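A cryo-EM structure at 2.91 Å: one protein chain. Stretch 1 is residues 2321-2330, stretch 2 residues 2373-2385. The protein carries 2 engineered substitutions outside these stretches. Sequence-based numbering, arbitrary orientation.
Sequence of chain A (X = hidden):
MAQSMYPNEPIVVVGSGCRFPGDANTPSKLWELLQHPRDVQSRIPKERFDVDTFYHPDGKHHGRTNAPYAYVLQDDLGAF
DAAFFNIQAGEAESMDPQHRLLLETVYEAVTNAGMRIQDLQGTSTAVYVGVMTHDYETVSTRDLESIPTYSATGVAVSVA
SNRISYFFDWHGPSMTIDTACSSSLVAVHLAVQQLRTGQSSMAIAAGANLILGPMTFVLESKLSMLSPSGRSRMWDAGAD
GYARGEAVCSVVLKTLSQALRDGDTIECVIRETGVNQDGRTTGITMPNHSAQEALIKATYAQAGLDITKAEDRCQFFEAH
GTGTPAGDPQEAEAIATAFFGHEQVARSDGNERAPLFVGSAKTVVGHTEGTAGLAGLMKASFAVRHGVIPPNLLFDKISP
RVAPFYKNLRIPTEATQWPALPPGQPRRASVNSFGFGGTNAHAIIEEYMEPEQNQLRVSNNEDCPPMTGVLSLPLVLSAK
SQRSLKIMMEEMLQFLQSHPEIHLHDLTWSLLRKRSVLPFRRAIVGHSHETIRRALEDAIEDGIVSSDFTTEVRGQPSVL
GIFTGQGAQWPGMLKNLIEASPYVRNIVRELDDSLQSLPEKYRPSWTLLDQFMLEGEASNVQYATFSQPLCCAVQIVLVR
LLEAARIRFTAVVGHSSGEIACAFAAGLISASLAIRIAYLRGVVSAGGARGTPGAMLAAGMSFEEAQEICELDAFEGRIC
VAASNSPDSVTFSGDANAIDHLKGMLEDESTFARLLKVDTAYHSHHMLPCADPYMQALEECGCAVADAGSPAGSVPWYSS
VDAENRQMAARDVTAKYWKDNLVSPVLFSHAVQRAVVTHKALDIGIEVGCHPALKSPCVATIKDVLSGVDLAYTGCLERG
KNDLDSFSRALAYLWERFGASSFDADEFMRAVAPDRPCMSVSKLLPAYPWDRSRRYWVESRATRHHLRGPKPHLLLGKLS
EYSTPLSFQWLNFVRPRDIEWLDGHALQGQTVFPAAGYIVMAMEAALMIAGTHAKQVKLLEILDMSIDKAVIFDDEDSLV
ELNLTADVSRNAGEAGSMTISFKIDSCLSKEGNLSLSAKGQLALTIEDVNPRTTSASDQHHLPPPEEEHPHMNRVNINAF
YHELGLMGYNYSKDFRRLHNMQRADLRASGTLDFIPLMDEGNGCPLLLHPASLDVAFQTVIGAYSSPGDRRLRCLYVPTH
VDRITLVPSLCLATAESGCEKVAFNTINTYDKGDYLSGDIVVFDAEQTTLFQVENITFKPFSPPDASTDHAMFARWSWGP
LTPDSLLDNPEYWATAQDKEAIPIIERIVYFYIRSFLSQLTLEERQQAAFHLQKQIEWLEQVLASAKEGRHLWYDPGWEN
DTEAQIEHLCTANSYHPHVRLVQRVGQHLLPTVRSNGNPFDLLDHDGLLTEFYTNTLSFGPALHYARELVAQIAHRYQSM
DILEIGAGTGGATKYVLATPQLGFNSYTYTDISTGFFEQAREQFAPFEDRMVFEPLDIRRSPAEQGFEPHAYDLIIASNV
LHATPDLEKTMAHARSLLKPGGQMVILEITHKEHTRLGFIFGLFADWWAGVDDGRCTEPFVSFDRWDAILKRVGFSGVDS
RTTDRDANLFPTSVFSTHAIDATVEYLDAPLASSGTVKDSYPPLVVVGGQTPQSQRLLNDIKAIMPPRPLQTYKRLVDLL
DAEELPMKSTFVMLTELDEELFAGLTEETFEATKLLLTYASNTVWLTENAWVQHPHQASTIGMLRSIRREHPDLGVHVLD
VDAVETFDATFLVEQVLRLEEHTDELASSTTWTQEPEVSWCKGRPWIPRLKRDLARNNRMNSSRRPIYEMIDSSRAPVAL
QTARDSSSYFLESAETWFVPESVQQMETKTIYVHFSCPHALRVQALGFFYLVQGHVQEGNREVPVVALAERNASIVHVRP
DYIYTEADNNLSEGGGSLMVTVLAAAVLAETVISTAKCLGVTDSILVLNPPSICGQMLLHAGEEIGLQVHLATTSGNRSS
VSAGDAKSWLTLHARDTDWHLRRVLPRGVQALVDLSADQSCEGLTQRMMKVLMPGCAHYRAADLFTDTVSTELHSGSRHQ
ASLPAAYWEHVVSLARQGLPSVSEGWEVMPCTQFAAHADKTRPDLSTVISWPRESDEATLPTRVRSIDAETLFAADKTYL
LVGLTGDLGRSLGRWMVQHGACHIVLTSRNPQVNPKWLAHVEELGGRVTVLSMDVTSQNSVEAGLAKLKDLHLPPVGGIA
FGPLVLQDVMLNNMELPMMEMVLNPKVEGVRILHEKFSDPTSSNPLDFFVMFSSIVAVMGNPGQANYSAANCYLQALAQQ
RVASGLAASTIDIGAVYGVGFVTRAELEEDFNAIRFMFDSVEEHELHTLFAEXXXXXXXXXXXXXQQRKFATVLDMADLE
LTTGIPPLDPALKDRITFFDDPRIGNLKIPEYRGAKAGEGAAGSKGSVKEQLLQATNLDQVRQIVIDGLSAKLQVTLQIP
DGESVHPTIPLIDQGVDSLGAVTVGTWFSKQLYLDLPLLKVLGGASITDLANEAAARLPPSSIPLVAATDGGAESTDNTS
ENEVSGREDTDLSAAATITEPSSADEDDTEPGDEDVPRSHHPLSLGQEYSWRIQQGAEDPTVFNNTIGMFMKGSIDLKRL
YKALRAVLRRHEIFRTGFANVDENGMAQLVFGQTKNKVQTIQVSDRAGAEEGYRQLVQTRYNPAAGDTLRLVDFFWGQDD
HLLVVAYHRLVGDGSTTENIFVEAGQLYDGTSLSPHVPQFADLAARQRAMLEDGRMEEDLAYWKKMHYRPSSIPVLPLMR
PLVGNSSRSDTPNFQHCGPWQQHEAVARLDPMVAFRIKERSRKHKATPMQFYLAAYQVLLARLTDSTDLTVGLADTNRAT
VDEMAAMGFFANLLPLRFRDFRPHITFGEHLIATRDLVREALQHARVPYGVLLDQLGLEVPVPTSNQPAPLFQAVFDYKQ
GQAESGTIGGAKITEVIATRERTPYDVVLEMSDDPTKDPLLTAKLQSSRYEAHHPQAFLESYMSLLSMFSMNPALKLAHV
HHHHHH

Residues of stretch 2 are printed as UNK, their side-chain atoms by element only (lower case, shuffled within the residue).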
ATOM      1  N   ARG A2321      -4.662  41.068  60.816  1.00106.52           N
ATOM      2  CA  ARG A2321      -4.085  39.842  61.345  1.00106.52           C
ATOM      3  C   ARG A2321      -2.648  39.671  60.878  1.00106.52           C
ATOM      4  O   ARG A2321      -1.789  39.225  61.646  1.00106.52           O
ATOM      5  CB  ARG A2321      -4.951  38.657  60.913  1.00106.52           C
ATOM      6  CG  ARG A2321      -4.443  37.306  61.345  1.00106.52           C
ATOM      7  CD  ARG A2321      -5.454  36.215  61.050  1.00106.52           C
ATOM      8  NE  ARG A2321      -4.858  34.893  61.190  1.00106.52           N
ATOM      9  CZ  ARG A2321      -4.759  34.235  62.337  1.00106.52           C
ATOM     10  NH1 ARG A2321      -5.232  34.737  63.465  1.00106.52           N
ATOM     11  NH2 ARG A2321      -4.164  33.047  62.353  1.00106.52           N
ATOM     12  N   VAL A2322      -2.371  40.022  59.621  1.00106.56           N
ATOM     13  CA  VAL A2322      -0.989  40.065  59.156  1.00106.56           C
ATOM     14  C   VAL A2322      -0.216  41.143  59.902  1.00106.56           C
ATOM     15  O   VAL A2322       0.929  40.932  60.318  1.00106.56           O
ATOM     16  CB  VAL A2322      -0.940  40.284  57.635  1.00106.56           C
ATOM     17  CG1 VAL A2322       0.463  40.678  57.203  1.00106.56           C
ATOM     18  CG2 VAL A2322      -1.383  39.027  56.917  1.00106.56           C
ATOM     19  N   ALA A2323      -0.828  42.315  60.085  1.00109.01           N
ATOM     20  CA  ALA A2323      -0.195  43.369  60.867  1.00109.01           C
ATOM     21  C   ALA A2323       0.056  42.932  62.303  1.00109.01           C
ATOM     22  O   ALA A2323       0.916  43.513  62.974  1.00109.01           O
ATOM     23  CB  ALA A2323      -1.062  44.627  60.850  1.00109.01           C
ATOM     24  N   SER A2324      -0.672  41.930  62.784  1.00109.98           N
ATOM     25  CA  SER A2324      -0.491  41.399  64.126  1.00109.98           C
ATOM     26  C   SER A2324       0.541  40.282  64.182  1.00109.98           C
ATOM     27  O   SER A2324       0.745  39.699  65.252  1.00109.98           O
ATOM     28  CB  SER A2324      -1.828  40.888  64.673  1.00109.98           C
ATOM     29  OG  SER A2324      -2.793  41.924  64.705  1.00109.98           O
ATOM     30  N   GLY A2325       1.190  39.967  63.065  1.00110.44           N
ATOM     31  CA  GLY A2325       2.168  38.899  63.035  1.00110.44           C
ATOM     32  C   GLY A2325       1.599  37.525  62.781  1.00110.44           C
ATOM     33  O   GLY A2325       2.253  36.529  63.110  1.00110.44           O
ATOM     34  N   LEU A2326       0.403  37.436  62.206  1.00108.79           N
ATOM     35  CA  LEU A2326      -0.281  36.172  61.980  1.00108.79           C
ATOM     36  C   LEU A2326      -0.566  36.000  60.495  1.00108.79           C
ATOM     37  O   LEU A2326      -0.973  36.949  59.819  1.00108.79           O
ATOM     38  CB  LEU A2326      -1.588  36.117  62.770  1.00108.79           C
ATOM     39  CG  LEU A2326      -1.458  36.230  64.287  1.00108.79           C
ATOM     40  CD1 LEU A2326      -2.741  36.783  64.883  1.00108.79           C
ATOM     41  CD2 LEU A2326      -1.126  34.882  64.897  1.00108.79           C
ATOM     42  N   ALA A2327      -0.358  34.784  59.995  1.00105.56           N
ATOM     43  CA  ALA A2327      -0.616  34.509  58.589  1.00105.56           C
ATOM     44  C   ALA A2327      -2.085  34.740  58.264  1.00105.56           C
ATOM     45  O   ALA A2327      -2.978  34.320  59.004  1.00105.56           O
ATOM     46  CB  ALA A2327      -0.226  33.073  58.246  1.00105.56           C
ATOM     47  N   ALA A2328      -2.332  35.414  57.145  1.00103.11           N
ATOM     48  CA  ALA A2328      -3.690  35.679  56.694  1.00103.11           C
ATOM     49  C   ALA A2328      -3.625  36.242  55.285  1.00103.11           C
ATOM     50  O   ALA A2328      -2.577  36.709  54.831  1.00103.11           O
ATOM     51  CB  ALA A2328      -4.416  36.650  57.627  1.00103.11           C
ATOM     52  N   SER A2329      -4.764  36.194  54.601  1.00100.88           N
ATOM     53  CA  SER A2329      -4.883  36.709  53.244  1.00100.88           C
ATOM     54  C   SER A2329      -6.342  36.583  52.830  1.00100.88           C
ATOM     55  O   SER A2329      -7.137  35.899  53.482  1.00100.88           O
ATOM     56  CB  SER A2329      -3.976  35.963  52.267  1.00100.88           C
ATOM     57  OG  SER A2329      -4.259  34.575  52.278  1.00100.88           O
ATOM     58  N   THR A2330      -6.686  37.258  51.738  1.00102.87           N
ATOM     59  CA  THR A2330      -8.015  37.180  51.157  1.00102.87           C
ATOM     60  C   THR A2330      -7.899  36.992  49.654  1.00102.87           C
ATOM     61  O   THR A2330      -6.937  37.441  49.026  1.00102.87           O
ATOM     62  CB  THR A2330      -8.842  38.434  51.450  1.00102.87           C
ATOM     63  OG1 THR A2330      -8.103  39.600  51.065  1.00102.87           O
ATOM     64  CG2 THR A2330      -9.182  38.513  52.921  1.00102.87           C
ATOM     65  N   UNK A2373      -2.817  32.719  47.561  1.00 98.85           N
ATOM     66  CA  UNK A2373      -3.142  33.445  48.786  1.00 98.85           C
ATOM     67  C   UNK A2373      -2.421  32.848  49.988  1.00 98.85           C
ATOM     68  O   UNK A2373      -1.919  33.579  50.848  1.00 98.85           O
ATOM     69  c   UNK A2373      -4.650  33.442  49.016  1.00 98.85           C
ATOM     70  N   UNK A2374      -2.367  31.519  50.065  1.00 98.95           N
ATOM     71  CA  UNK A2374      -1.618  30.866  51.136  1.00 98.95           C
ATOM     72  C   UNK A2374      -0.149  31.254  51.053  1.00 98.95           C
ATOM     73  O   UNK A2374       0.493  31.570  52.064  1.00 98.95           O
ATOM     74  c   UNK A2374      -1.799  29.340  51.062  1.00 98.95           C
ATOM     75  c   UNK A2374      -0.853  28.648  52.024  1.00 98.95           C
ATOM     76  c   UNK A2374      -3.231  28.964  51.365  1.00 98.95           C
ATOM     77  N   UNK A2375       0.403  31.226  49.841  1.00100.44           N
ATOM     78  CA  UNK A2375       1.802  31.589  49.649  1.00100.44           C
ATOM     79  C   UNK A2375       2.028  33.040  50.039  1.00100.44           C
ATOM     80  O   UNK A2375       3.059  33.385  50.622  1.00100.44           O
ATOM     81  c   UNK A2375       2.222  31.321  48.193  1.00100.44           C
ATOM     82  c   UNK A2375       3.583  31.929  47.916  1.00100.44           C
ATOM     83  c   UNK A2375       2.239  29.832  47.928  1.00100.44           C
ATOM     84  N   UNK A2376       1.076  33.914  49.716  1.00 99.68           N
ATOM     85  CA  UNK A2376       1.195  35.317  50.085  1.00 99.68           C
ATOM     86  C   UNK A2376       1.177  35.488  51.595  1.00 99.68           C
ATOM     87  O   UNK A2376       1.932  36.293  52.142  1.00 99.68           O
ATOM     88  c   UNK A2376       0.070  36.127  49.444  1.00 99.68           C
ATOM     89  N   UNK A2377       0.316  34.740  52.286  1.00102.01           N
ATOM     90  CA  UNK A2377       0.296  34.815  53.738  1.00102.01           C
ATOM     91  C   UNK A2377       1.604  34.354  54.353  1.00102.01           C
ATOM     92  O   UNK A2377       2.157  35.008  55.244  1.00102.01           O
ATOM     93  N   UNK A2378       2.122  33.218  53.879  1.00102.97           N
ATOM     94  CA  UNK A2378       3.394  32.722  54.397  1.00102.97           C
ATOM     95  C   UNK A2378       4.527  33.694  54.088  1.00102.97           C
ATOM     96  O   UNK A2378       5.393  33.941  54.936  1.00102.97           O
ATOM     97  c   UNK A2378       2.570  27.341  52.574  1.00102.97           C
ATOM     98  n   UNK A2378       2.663  28.655  52.731  1.00102.97           N
ATOM     99  c   UNK A2378       3.698  31.338  53.820  1.00102.97           C
ATOM    100  c   UNK A2378       3.107  30.183  54.623  1.00102.97           C
ATOM    101  n   UNK A2378       3.192  26.766  51.548  1.00102.97           N
ATOM    102  n   UNK A2378       1.870  26.587  53.405  1.00102.97           N
ATOM    103  c   UNK A2378       2.068  29.413  53.828  1.00102.97           C
ATOM    104  N   UNK A2379       4.536  34.258  52.879  1.00105.36           N
ATOM    105  CA  UNK A2379       5.566  35.219  52.509  1.00105.36           C
ATOM    106  C   UNK A2379       5.465  36.481  53.352  1.00105.36           C
ATOM    107  O   UNK A2379       6.486  37.061  53.728  1.00105.36           O
ATOM    108  n   UNK A2379       4.699  35.221  47.370  1.00105.36           N
ATOM    109  c   UNK A2379       6.460  36.595  50.549  1.00105.36           C
ATOM    110  n   UNK A2379       6.786  35.625  48.291  1.00105.36           N
ATOM    111  c   UNK A2379       5.455  35.557  51.021  1.00105.36           C
ATOM    112  n   UNK A2379       6.457  33.833  46.903  1.00105.36           N
ATOM    113  c   UNK A2379       6.397  36.815  49.043  1.00105.36           C
ATOM    114  c   UNK A2379       5.975  34.902  47.530  1.00105.36           C
ATOM    115  N   UNK A2380       4.245  36.932  53.645  1.00105.88           N
ATOM    116  CA  UNK A2380       4.073  38.092  54.507  1.00105.88           C
ATOM    117  C   UNK A2380       4.593  37.810  55.906  1.00105.88           C
ATOM    118  O   UNK A2380       5.252  38.658  56.515  1.00105.88           O
ATOM    119  c   UNK A2380       2.600  38.497  54.556  1.00105.88           C
ATOM    120  N   UNK A2381       4.318  36.615  56.431  1.00108.06           N
ATOM    121  CA  UNK A2381       4.835  36.253  57.749  1.00108.06           C
ATOM    122  C   UNK A2381       6.359  36.253  57.737  1.00108.06           C
ATOM    123  O   UNK A2381       7.009  36.789  58.644  1.00108.06           O
ATOM    124  c   UNK A2381       4.275  34.891  58.190  1.00108.06           C
ATOM    125  c   UNK A2381       2.806  35.020  58.539  1.00108.06           C
ATOM    126  c   UNK A2381       5.058  34.353  59.377  1.00108.06           C
ATOM    127  N   UNK A2382       6.954  35.650  56.706  1.00109.61           N
ATOM    128  CA  UNK A2382       8.411  35.577  56.641  1.00109.61           C
ATOM    129  C   UNK A2382       9.031  36.961  56.481  1.00109.61           C
ATOM    130  O   UNK A2382      10.063  37.258  57.092  1.00109.61           O
ATOM    131  n   UNK A2382       7.789  31.139  55.674  1.00109.61           N
ATOM    132  c   UNK A2382       8.837  34.653  55.502  1.00109.61           C
ATOM    133  c   UNK A2382       7.825  32.320  54.974  1.00109.61           C
ATOM    134  n   UNK A2382       8.846  32.550  56.892  1.00109.61           N
ATOM    135  c   UNK A2382       8.411  31.303  56.827  1.00109.61           C
ATOM    136  c   UNK A2382       8.492  33.217  55.738  1.00109.61           C
ATOM    137  N   UNK A2383       8.422  37.819  55.660  1.00112.39           N
ATOM    138  CA  UNK A2383       8.901  39.190  55.538  1.00112.39           C
ATOM    139  C   UNK A2383       8.727  39.948  56.843  1.00112.39           C
ATOM    140  O   UNK A2383       9.496  40.873  57.133  1.00112.39           O
ATOM    141  n   UNK A2383       7.801  39.579  50.705  1.00112.39           N
ATOM    142  c   UNK A2383       8.163  39.903  54.405  1.00112.39           C
ATOM    143  c   UNK A2383       8.446  39.335  53.024  1.00112.39           C
ATOM    144  o   UNK A2383       6.543  40.579  52.272  1.00112.39           O
ATOM    145  c   UNK A2383       7.512  39.886  51.963  1.00112.39           C
ATOM    146  N   UNK A2384       7.720  39.584  57.636  1.00113.44           N
ATOM    147  CA  UNK A2384       7.604  40.129  58.982  1.00113.44           C
ATOM    148  C   UNK A2384       8.773  39.676  59.844  1.00113.44           C
ATOM    149  O   UNK A2384       9.300  40.454  60.647  1.00113.44           O
ATOM    150  o   UNK A2384       3.563  39.703  60.129  1.00113.44           O
ATOM    151  c   UNK A2384       5.684  40.720  60.566  1.00113.44           C
ATOM    152  n   UNK A2384       3.555  41.648  61.248  1.00113.44           N
ATOM    153  c   UNK A2384       6.271  39.707  59.599  1.00113.44           C
ATOM    154  c   UNK A2384       4.172  40.646  60.632  1.00113.44           C
ATOM    155  N   UNK A2385       9.195  38.418  59.688  1.00115.55           N
ATOM    156  CA  UNK A2385      10.459  37.996  60.281  1.00115.55           C
ATOM    157  C   UNK A2385      11.611  38.833  59.743  1.00115.55           C
ATOM    158  O   UNK A2385      12.631  39.000  60.422  1.00115.55           O
ATOM    159  o   UNK A2385      10.987  33.834  59.684  1.00115.55           O
ATOM    160  c   UNK A2385       9.878  34.134  60.173  1.00115.55           C
ATOM    161  c   UNK A2385       9.585  35.595  60.453  1.00115.55           C
ATOM    162  o   UNK A2385       9.000  33.288  60.440  1.00115.55           O
ATOM    163  c   UNK A2385      10.711  36.511  60.010  1.00115.55           C
TER

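Position 2373 carries a single side-chain carbon, directed toward stretch 1, where it lies 3.5 Å from Ser-2329 OG; one carbon makes it Ala-2373. The same hydroxyl donates a weak hydrogen bond from Ser-2329 OG to Ala-2373 O (2.9 Å), a carbonyl that also accepts the helical bond from the backbone N of 2377.

Positions 2374 and 2375 each have three carbons, one carrying the other two. Both point away from stretch 1, and the branching at CB identifies Val-2374 and Val-2375. Position 2376 has one carbon, directed sideways and without a contact: Ala-2376.

At 2377 there are no side-chain atoms, so the residue is Gly-2377. It sits where the backbones come closest, with its CA 4.9 Å from Ala-2327 CA and 3.6 Å from Ala-2328 O. A CB built here would point toward stretch 1 and fall 3.3 Å from Ala-2328 O, a tight fit; the bare backbone lets the loop lie close to the helix.

Positions 2378 and 2379 each show three carbons, a nitrogen, and a carbon bearing two more nitrogens, the guanidinium pattern of Arg-2378 and Arg-2379. Neither touches stretch 1; the terminal nitrogens of Arg-2378 are hydrogen-bonded elsewhere in the structure. Position 2380 has one carbon, pointing toward stretch 1, and is Ala-2380; its CB packs 4.0 Å from Val-2322 CG1.

Position 2381 has three carbons branched at the first, hence Val-2381. Its CG2 lies 3.6 Å from Ala-2327 CB and 3.5 Å from Ala-2327 CA, so the valine packs on backbone as well as side chain. At 2382 a carbon leads to a five-membered ring of three carbons and two nitrogens, His-2382, out of reach of stretch 1.

Position 2383 has three carbons, the third bearing one oxygen and one nitrogen: Gln-2383, also out of reach. Position 2384 has the same composition but points toward stretch 1, its amide reaching the turn that ends the first helix; it is Gln-2384. Position 2385, three carbons with two oxygens on the last, is the exposed Glu-2385.

The contact works by close packing of a helix against a helix end and the loop that follows. Positions 2373, 2377, 2380, 2381 and 2384 form the contacting face. Small residues admit the loop, Val-2381 and Ala-2380 supply apolar contacts, and Gln-2384 covers the Schellman turn at Gly-2325, whose positive phi suits glycine. Within stretch 1, the hydrogen bond from Arg-2321 NE to Ala-2327 O (2.9 Å) ties the helix to the loop.

Stretch 2, residues 2373-2385: AVVAGRRAVHQQE
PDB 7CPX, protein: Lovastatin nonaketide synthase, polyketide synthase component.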